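Acyl-CoA thioesterase II (Mycobacterium avium subsp. paratuberculosis, PDB 4R9Z) probably hydrolyses fatty acyl-CoA thioesters to free fatty acids and coenzyme A, using a double hot-dog fold. Local coordinates at residues 188-200 / 219-232. Residues are numbered along the deposited sequence; the frame is centred on the assembly and turned at random.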
ATOM      1  N   PRO B 188      -8.072 -21.559   0.262  1.00 42.61           N
ATOM      2  CA  PRO B 188      -8.280 -20.147  -0.088  1.00 43.93           C
ATOM      3  C   PRO B 188      -7.232 -19.224   0.523  1.00 44.92           C
ATOM      4  O   PRO B 188      -6.702 -18.351  -0.163  1.00 51.92           O
ATOM      5  CB  PRO B 188      -9.661 -19.847   0.490  1.00 53.18           C
ATOM      6  CG  PRO B 188     -10.362 -21.148   0.477  1.00 46.62           C
ATOM      7  CD  PRO B 188      -9.319 -22.203   0.710  1.00 43.59           C
ATOM      8  N   VAL B 189      -6.946 -19.423   1.806  1.00 47.14           N
ATOM      9  CA  VAL B 189      -5.956 -18.626   2.522  1.00 44.89           C
ATOM     10  C   VAL B 189      -4.524 -18.947   2.071  1.00 43.55           C
ATOM     11  O   VAL B 189      -3.708 -18.041   1.891  1.00 41.21           O
ATOM     12  CB  VAL B 189      -6.092 -18.826   4.051  1.00 35.43           C
ATOM     13  CG1 VAL B 189      -4.875 -18.291   4.783  1.00 37.62           C
ATOM     14  CG2 VAL B 189      -7.362 -18.162   4.556  1.00 26.63           C
ATOM     15  N   LEU B 190      -4.215 -20.229   1.901  1.00 44.25           N
ATOM     16  CA  LEU B 190      -2.901 -20.626   1.402  1.00 42.68           C
ATOM     17  C   LEU B 190      -2.675 -20.081  -0.001  1.00 39.51           C
ATOM     18  O   LEU B 190      -1.577 -19.653  -0.342  1.00 45.12           O
ATOM     19  CB  LEU B 190      -2.744 -22.148   1.408  1.00 51.63           C
ATOM     20  CG  LEU B 190      -1.385 -22.692   0.955  1.00 45.89           C
ATOM     21  CD1 LEU B 190      -0.256 -21.993   1.692  1.00 40.84           C
ATOM     22  CD2 LEU B 190      -1.306 -24.194   1.177  1.00 49.49           C
ATOM     23  N   THR B 191      -3.725 -20.117  -0.814  1.00 36.95           N
ATOM     24  CA  THR B 191      -3.682 -19.598  -2.176  1.00 43.17           C
ATOM     25  C   THR B 191      -3.383 -18.098  -2.200  1.00 42.72           C
ATOM     26  O   THR B 191      -2.596 -17.625  -3.019  1.00 40.35           O
ATOM     27  CB  THR B 191      -5.008 -19.874  -2.909  1.00 43.22           C
ATOM     28  OG1 THR B 191      -5.191 -21.290  -3.036  1.00 61.60           O
ATOM     29  CG2 THR B 191      -5.005 -19.251  -4.288  1.00 34.99           C
ATOM     30  N   ALA B 192      -4.018 -17.353  -1.301  1.00 35.61           N
ATOM     31  CA  ALA B 192      -3.817 -15.914  -1.241  1.00 28.31           C
ATOM     32  C   ALA B 192      -2.370 -15.572  -0.894  1.00 36.94           C
ATOM     33  O   ALA B 192      -1.781 -14.668  -1.487  1.00 36.62           O
ATOM     34  CB  ALA B 192      -4.761 -15.294  -0.240  1.00 35.31           C
ATOM     35  N   SER B 193      -1.789 -16.308   0.049  1.00 32.49           N
ATOM     36  CA  SER B 193      -0.411 -16.046   0.444  1.00 39.37           C
ATOM     37  C   SER B 193       0.549 -16.413  -0.680  1.00 41.21           C
ATOM     38  O   SER B 193       1.592 -15.785  -0.840  1.00 41.87           O
ATOM     39  CB  SER B 193      -0.041 -16.819   1.711  1.00 39.29           C
ATOM     40  OG  SER B 193      -0.071 -18.217   1.483  1.00 46.76           O
ATOM     41  N   LEU B 194       0.177 -17.407  -1.481  1.00 40.89           N
ATOM     42  CA  LEU B 194       1.017 -17.828  -2.594  1.00 41.78           C
ATOM     43  C   LEU B 194       0.948 -16.806  -3.713  1.00 40.12           C
ATOM     44  O   LEU B 194       1.939 -16.542  -4.392  1.00 39.68           O
ATOM     45  CB  LEU B 194       0.596 -19.199  -3.111  1.00 43.29           C
ATOM     46  CG  LEU B 194       1.014 -20.386  -2.251  1.00 47.40           C
ATOM     47  CD1 LEU B 194       0.256 -21.630  -2.681  1.00 46.02           C
ATOM     48  CD2 LEU B 194       2.514 -20.598  -2.362  1.00 39.31           C
ATOM     49  N   VAL B 195      -0.235 -16.235  -3.899  1.00 39.29           N
ATOM     50  CA  VAL B 195      -0.397 -15.117  -4.808  1.00 41.19           C
ATOM     51  C   VAL B 195       0.503 -13.966  -4.368  1.00 43.58           C
ATOM     52  O   VAL B 195       1.298 -13.456  -5.155  1.00 48.33           O
ATOM     53  CB  VAL B 195      -1.847 -14.646  -4.867  1.00 41.14           C
ATOM     54  CG1 VAL B 195      -1.925 -13.278  -5.520  1.00 35.59           C
ATOM     55  CG2 VAL B 195      -2.682 -15.654  -5.628  1.00 35.94           C
ATOM     56  N   ALA B 196       0.383 -13.571  -3.106  1.00 36.94           N
ATOM     57  CA  ALA B 196       1.233 -12.525  -2.552  1.00 36.27           C
ATOM     58  C   ALA B 196       2.710 -12.883  -2.678  1.00 35.84           C
ATOM     59  O   ALA B 196       3.524 -12.042  -3.053  1.00 38.13           O
ATOM     60  CB  ALA B 196       0.872 -12.263  -1.098  1.00 37.76           C
ATOM     61  N   TYR B 197       3.040 -14.132  -2.359  1.00 41.65           N
ATOM     62  CA  TYR B 197       4.404 -14.658  -2.468  1.00 35.82           C
ATOM     63  C   TYR B 197       4.998 -14.381  -3.850  1.00 37.24           C
ATOM     64  O   TYR B 197       6.073 -13.798  -3.971  1.00 37.73           O
ATOM     65  CB  TYR B 197       4.403 -16.165  -2.179  1.00 27.91           C
ATOM     66  CG  TYR B 197       5.738 -16.790  -1.822  1.00 34.79           C
ATOM     67  CD1 TYR B 197       6.916 -16.398  -2.448  1.00 34.75           C
ATOM     68  CD2 TYR B 197       5.813 -17.793  -0.860  1.00 36.94           C
ATOM     69  CE1 TYR B 197       8.128 -16.978  -2.122  1.00 36.75           C
ATOM     70  CE2 TYR B 197       7.023 -18.381  -0.527  1.00 33.44           C
ATOM     71  CZ  TYR B 197       8.176 -17.970  -1.163  1.00 40.19           C
ATOM     72  OH  TYR B 197       9.381 -18.550  -0.834  1.00 42.89           O
ATOM     73  N   MET B 198       4.294 -14.823  -4.886  1.00 42.03           N
ATOM     74  CA  MET B 198       4.772 -14.704  -6.257  1.00 43.84           C
ATOM     75  C   MET B 198       4.690 -13.258  -6.763  1.00 41.22           C
ATOM     76  O   MET B 198       5.560 -12.810  -7.510  1.00 43.57           O
ATOM     77  CB  MET B 198       3.985 -15.656  -7.168  1.00 42.60           C
ATOM     78  CG  MET B 198       3.102 -14.996  -8.214  1.00 48.58           C
ATOM     79  SD  MET B 198       4.003 -14.559  -9.709  1.00 54.95           S
ATOM     80  CE  MET B 198       5.143 -15.931  -9.797  1.00 50.39           C
ATOM     81  N   SER B 199       3.659 -12.532  -6.340  1.00 33.68           N
ATOM     82  CA  SER B 199       3.469 -11.139  -6.742  1.00 35.81           C
ATOM     83  C   SER B 199       4.652 -10.266  -6.345  1.00 36.65           C
ATOM     84  O   SER B 199       4.935  -9.258  -6.990  1.00 45.50           O
ATOM     85  CB  SER B 199       2.190 -10.572  -6.128  1.00 37.38           C
ATOM     86  OG  SER B 199       2.359 -10.354  -4.737  1.00 33.06           O
ATOM     87  N   ALA B 200       5.319 -10.641  -5.264  1.00 28.94           N
ATOM     88  CA  ALA B 200       6.453  -9.882  -4.767  1.00 32.03           C
ATOM     89  C   ALA B 200       7.766 -10.225  -5.469  1.00 40.07           C
ATOM     90  O   ALA B 200       8.502  -9.328  -5.880  1.00 48.43           O
ATOM     91  CB  ALA B 200       6.592 -10.084  -3.261  1.00 26.94           C
ATOM     92  N   GLN B 219      14.063  -4.820  -1.697  1.00 25.54           N
ATOM     93  CA  GLN B 219      12.658  -4.459  -1.630  1.00 25.38           C
ATOM     94  C   GLN B 219      12.415  -3.740  -0.314  1.00 26.70           C
ATOM     95  O   GLN B 219      12.922  -4.159   0.723  1.00 23.38           O
ATOM     96  CB  GLN B 219      11.774  -5.697  -1.762  1.00 27.24           C
ATOM     97  CG  GLN B 219      12.211  -6.616  -2.895  1.00 36.94           C
ATOM     98  CD  GLN B 219      11.144  -7.606  -3.303  1.00 42.82           C
ATOM     99  OE1 GLN B 219      10.416  -8.136  -2.465  1.00 47.51           O
ATOM    100  NE2 GLN B 219      11.038  -7.858  -4.606  1.00 43.12           N
ATOM    101  N   ARG B 220      11.637  -2.663  -0.356  1.00 26.62           N
ATOM    102  CA  ARG B 220      11.394  -1.865   0.837  1.00 26.64           C
ATOM    103  C   ARG B 220       9.984  -2.094   1.364  1.00 26.20           C
ATOM    104  O   ARG B 220       9.782  -2.269   2.565  1.00 30.45           O
ATOM    105  CB  ARG B 220      11.624  -0.385   0.545  1.00 21.82           C
ATOM    106  CG  ARG B 220      11.398   0.522   1.736  1.00 26.16           C
ATOM    107  CD  ARG B 220      12.218   0.092   2.934  1.00 18.81           C
ATOM    108  NE  ARG B 220      12.142   1.064   4.021  1.00 25.93           N
ATOM    109  CZ  ARG B 220      12.846   0.981   5.148  1.00 27.13           C
ATOM    110  NH1 ARG B 220      13.670  -0.038   5.339  1.00 22.36           N
ATOM    111  NH2 ARG B 220      12.721   1.909   6.088  1.00 23.37           N
ATOM    112  N   ASP B 221       9.006  -2.102   0.468  1.00 26.65           N
ATOM    113  CA  ASP B 221       7.658  -2.474   0.871  1.00 28.03           C
ATOM    114  C   ASP B 221       6.858  -3.134  -0.249  1.00 26.82           C
ATOM    115  O   ASP B 221       7.172  -2.993  -1.429  1.00 30.24           O
ATOM    116  CB  ASP B 221       6.903  -1.257   1.441  1.00 32.63           C
ATOM    117  CG  ASP B 221       6.863  -0.067   0.496  1.00 35.39           C
ATOM    118  OD1 ASP B 221       7.875   0.665   0.412  1.00 39.47           O
ATOM    119  OD2 ASP B 221       5.803   0.168  -0.122  1.00 39.35           O
ATOM    120  N   HIS B 222       5.833  -3.878   0.155  1.00 31.90           N
ATOM    121  CA  HIS B 222       4.971  -4.612  -0.759  1.00 24.10           C
ATOM    122  C   HIS B 222       3.523  -4.470  -0.315  1.00 21.31           C
ATOM    123  O   HIS B 222       3.212  -4.633   0.862  1.00 27.63           O
ATOM    124  CB  HIS B 222       5.367  -6.088  -0.799  1.00 38.97           C
ATOM    125  CG  HIS B 222       4.622  -6.892  -1.816  1.00 34.57           C
ATOM    126  ND1 HIS B 222       4.869  -6.794  -3.169  1.00 35.97           N
ATOM    127  CD2 HIS B 222       3.631  -7.805  -1.681  1.00 28.37           C
ATOM    128  CE1 HIS B 222       4.069  -7.616  -3.821  1.00 38.86           C
ATOM    129  NE2 HIS B 222       3.308  -8.244  -2.942  1.00 39.29           N
ATOM    130  N   SER B 223       2.638  -4.203  -1.264  1.00 25.68           N
ATOM    131  CA  SER B 223       1.230  -3.988  -0.966  1.00 19.97           C
ATOM    132  C   SER B 223       0.368  -4.792  -1.922  1.00 32.78           C
ATOM    133  O   SER B 223       0.608  -4.777  -3.131  1.00 35.40           O
ATOM    134  CB  SER B 223       0.866  -2.504  -1.081  1.00 20.52           C
ATOM    135  OG  SER B 223       1.287  -1.757   0.042  1.00 24.32           O
ATOM    136  N   VAL B 224      -0.610  -5.517  -1.382  1.00 26.03           N
ATOM    137  CA  VAL B 224      -1.521  -6.310  -2.208  1.00 23.75           C
ATOM    138  C   VAL B 224      -2.974  -6.067  -1.827  1.00 29.66           C
ATOM    139  O   VAL B 224      -3.333  -6.141  -0.658  1.00 30.68           O
ATOM    140  CB  VAL B 224      -1.241  -7.811  -2.094  1.00 21.05           C
ATOM    141  CG1 VAL B 224      -2.141  -8.584  -3.041  1.00 28.69           C
ATOM    142  CG2 VAL B 224       0.207  -8.105  -2.393  1.00 27.05           C
ATOM    143  N   TRP B 225      -3.816  -5.812  -2.820  1.00 30.69           N
ATOM    144  CA  TRP B 225      -5.253  -5.741  -2.598  1.00 27.59           C
ATOM    145  C   TRP B 225      -5.932  -6.882  -3.345  1.00 32.85           C
ATOM    146  O   TRP B 225      -5.828  -6.989  -4.568  1.00 32.37           O
ATOM    147  CB  TRP B 225      -5.806  -4.387  -3.053  1.00 26.37           C
ATOM    148  CG  TRP B 225      -5.196  -3.225  -2.336  1.00 27.03           C
ATOM    149  CD1 TRP B 225      -5.692  -2.585  -1.238  1.00 32.63           C
ATOM    150  CD2 TRP B 225      -3.961  -2.572  -2.657  1.00 26.68           C
ATOM    151  NE1 TRP B 225      -4.847  -1.569  -0.859  1.00 27.68           N
ATOM    152  CE2 TRP B 225      -3.778  -1.542  -1.714  1.00 20.13           C
ATOM    153  CE3 TRP B 225      -2.996  -2.755  -3.652  1.00 27.75           C
ATOM    154  CZ2 TRP B 225      -2.674  -0.701  -1.737  1.00 18.16           C
ATOM    155  CZ3 TRP B 225      -1.901  -1.917  -3.671  1.00 24.28           C
ATOM    156  CH2 TRP B 225      -1.749  -0.902  -2.718  1.00 19.23           C
ATOM    157  N   PHE B 226      -6.623  -7.739  -2.627  1.00 33.80           N
ATOM    158  CA  PHE B 226      -7.238  -8.899  -3.208  1.00 30.16           C
ATOM    159  C   PHE B 226      -8.596  -8.606  -3.752  1.00 30.59           C
ATOM    160  O   PHE B 226      -9.328  -7.853  -3.195  1.00 34.29           O
ATOM    161  CB  PHE B 226      -7.311 -10.015  -2.204  1.00 23.43           C
ATOM    162  CG  PHE B 226      -5.985 -10.507  -1.757  1.00 29.78           C
ATOM    163  CD1 PHE B 226      -5.278 -11.414  -2.490  1.00 21.35           C
ATOM    164  CD2 PHE B 226      -5.445 -10.063  -0.589  1.00 32.32           C
ATOM    165  CE1 PHE B 226      -4.076 -11.859  -2.065  1.00 21.62           C
ATOM    166  CE2 PHE B 226      -4.233 -10.504  -0.162  1.00 25.64           C
ATOM    167  CZ  PHE B 226      -3.553 -11.412  -0.903  1.00 23.34           C
ATOM    168  N   HIS B 227      -8.916  -9.222  -4.867  1.00 30.64           N
ATOM    169  CA  HIS B 227     -10.156  -8.962  -5.538  1.00 36.25           C
ATOM    170  C   HIS B 227     -11.011 -10.201  -5.589  1.00 43.84           C
ATOM    171  O   HIS B 227     -12.066 -10.262  -5.013  1.00 44.03           O
ATOM    172  CB  HIS B 227      -9.859  -8.465  -6.930  1.00 20.00           C
ATOM    173  CG  HIS B 227     -11.052  -8.007  -7.680  1.00 20.00           C
ATOM    174  ND1 HIS B 227     -11.737  -8.817  -8.542  1.00 20.00           N
ATOM    175  CD2 HIS B 227     -11.664  -6.813  -7.728  1.00 20.00           C
ATOM    176  CE1 HIS B 227     -12.735  -8.149  -9.073  1.00 20.00           C
ATOM    177  NE2 HIS B 227     -12.712  -6.930  -8.594  1.00 20.00           N
ATOM    178  N   GLY B 228     -10.528 -11.199  -6.285  1.00 41.54           N
ATOM    179  CA  GLY B 228     -11.269 -12.392  -6.507  1.00 44.50           C
ATOM    180  C   GLY B 228     -10.374 -13.498  -6.092  1.00 45.71           C
ATOM    181  O   GLY B 228      -9.234 -13.279  -5.846  1.00 42.88           O
ATOM    182  N   ARG B 229     -10.915 -14.686  -5.974  1.00 47.47           N
ATOM    183  CA  ARG B 229     -10.137 -15.824  -5.511  1.00 40.07           C
ATOM    184  C   ARG B 229      -9.336 -16.463  -6.643  1.00 41.01           C
ATOM    185  O   ARG B 229      -9.863 -16.733  -7.720  1.00 49.83           O
ATOM    186  CB  ARG B 229     -11.057 -16.843  -4.849  1.00 46.33           C
ATOM    187  CG  ARG B 229     -10.477 -17.420  -3.579  1.00 59.07           C
ATOM    188  CD  ARG B 229     -11.479 -18.309  -2.879  1.00 69.98           C
ATOM    189  NE  ARG B 229     -12.491 -17.506  -2.199  1.00 68.62           N
ATOM    190  CZ  ARG B 229     -13.416 -18.002  -1.385  1.00 70.77           C
ATOM    191  NH1 ARG B 229     -13.454 -19.306  -1.140  1.00 68.21           N
ATOM    192  NH2 ARG B 229     -14.295 -17.192  -0.810  1.00 64.69           N
ATOM    193  N   ALA B 230      -8.056 -16.701  -6.385  1.00 43.46           N
ATOM    194  CA  ALA B 230      -7.145 -17.200  -7.404  1.00 46.71           C
ATOM    195  C   ALA B 230      -7.377 -18.666  -7.739  1.00 54.67           C
ATOM    196  O   ALA B 230      -7.618 -19.488  -6.854  1.00 51.93           O
ATOM    197  CB  ALA B 230      -5.707 -16.995  -6.964  1.00 44.20           C
ATOM    198  N   VAL B 231      -7.276 -18.985  -9.026  1.00 60.01           N
ATOM    199  CA  VAL B 231      -7.372 -20.365  -9.484  1.00 47.54           C
ATOM    200  C   VAL B 231      -5.987 -20.851  -9.881  1.00 46.12           C
ATOM    201  O   VAL B 231      -5.514 -20.563 -10.979  1.00 55.79           O
ATOM    202  CB  VAL B 231      -8.321 -20.504 -10.681  1.00 38.82           C
ATOM    203  CG1 VAL B 231      -8.322 -21.932 -11.175  1.00 54.58           C
ATOM    204  CG2 VAL B 231      -9.730 -20.075 -10.297  1.00 34.98           C
ATOM    205  N   LEU B 232      -5.339 -21.589  -8.986  1.00 39.64           N
ATOM    206  CA  LEU B 232      -3.965 -22.026  -9.214  1.00 45.84           C
ATOM    207  C   LEU B 232      -3.879 -23.359  -9.943  1.00 54.31           C
ATOM    208  O   LEU B 232      -2.808 -23.958 -10.021  1.00 50.36           O
ATOM    209  CB  LEU B 232      -3.216 -22.137  -7.885  1.00 55.44           C
ATOM    210  CG  LEU B 232      -3.062 -20.881  -7.030  1.00 58.22           C
ATOM    211  CD1 LEU B 232      -2.331 -21.231  -5.747  1.00 51.43           C
ATOM    212  CD2 LEU B 232      -2.312 -19.800  -7.793  1.00 43.29           C
TER
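Ser-199 meets the edge and Ala-200 one face of the His-222 ring where, in this double hot-dog protein, helix 188-200 packs on strand 219-226 and the loop that follows. Two hydrogen bonds cross the contact. His-222 NE2 donates to Ser-199 OG (2.9 Å), which lies near the ring plane; a chi1 of 73° sets this hydroxyl between the backbone N and carbonyl carbon of its own residue, where it also donates to Ala-196 O. The hydroxyl thus bridges the imidazole N-H and a helix carbonyl. Farther along, Gln-219 NE2 reaches Ala-200 O from above the carbonyl plane, at 3.2 Å, and Gln-269 of strand 263-272 bonds to the same oxygen.

The other contacts are mostly apolar. Phe-226 presents its CE1 edge to Ala-192 O and touches Ala-192 CB at 3.9 Å. Past the strand, Ala-230 CB touches both Val-195 CG2 and Thr-191 CG2, each at 3.6 Å, while Leu-232 and Thr-191 meet tip to tip. At the more open end, Arg-229 runs alongside Pro-188, its guanidinium in a salt bridge with Glu-58. Against His-222, the methyl of Ala-200 makes a CH-pi contact, CB sitting 3.7 Å from the ring centroid and 13° off the normal.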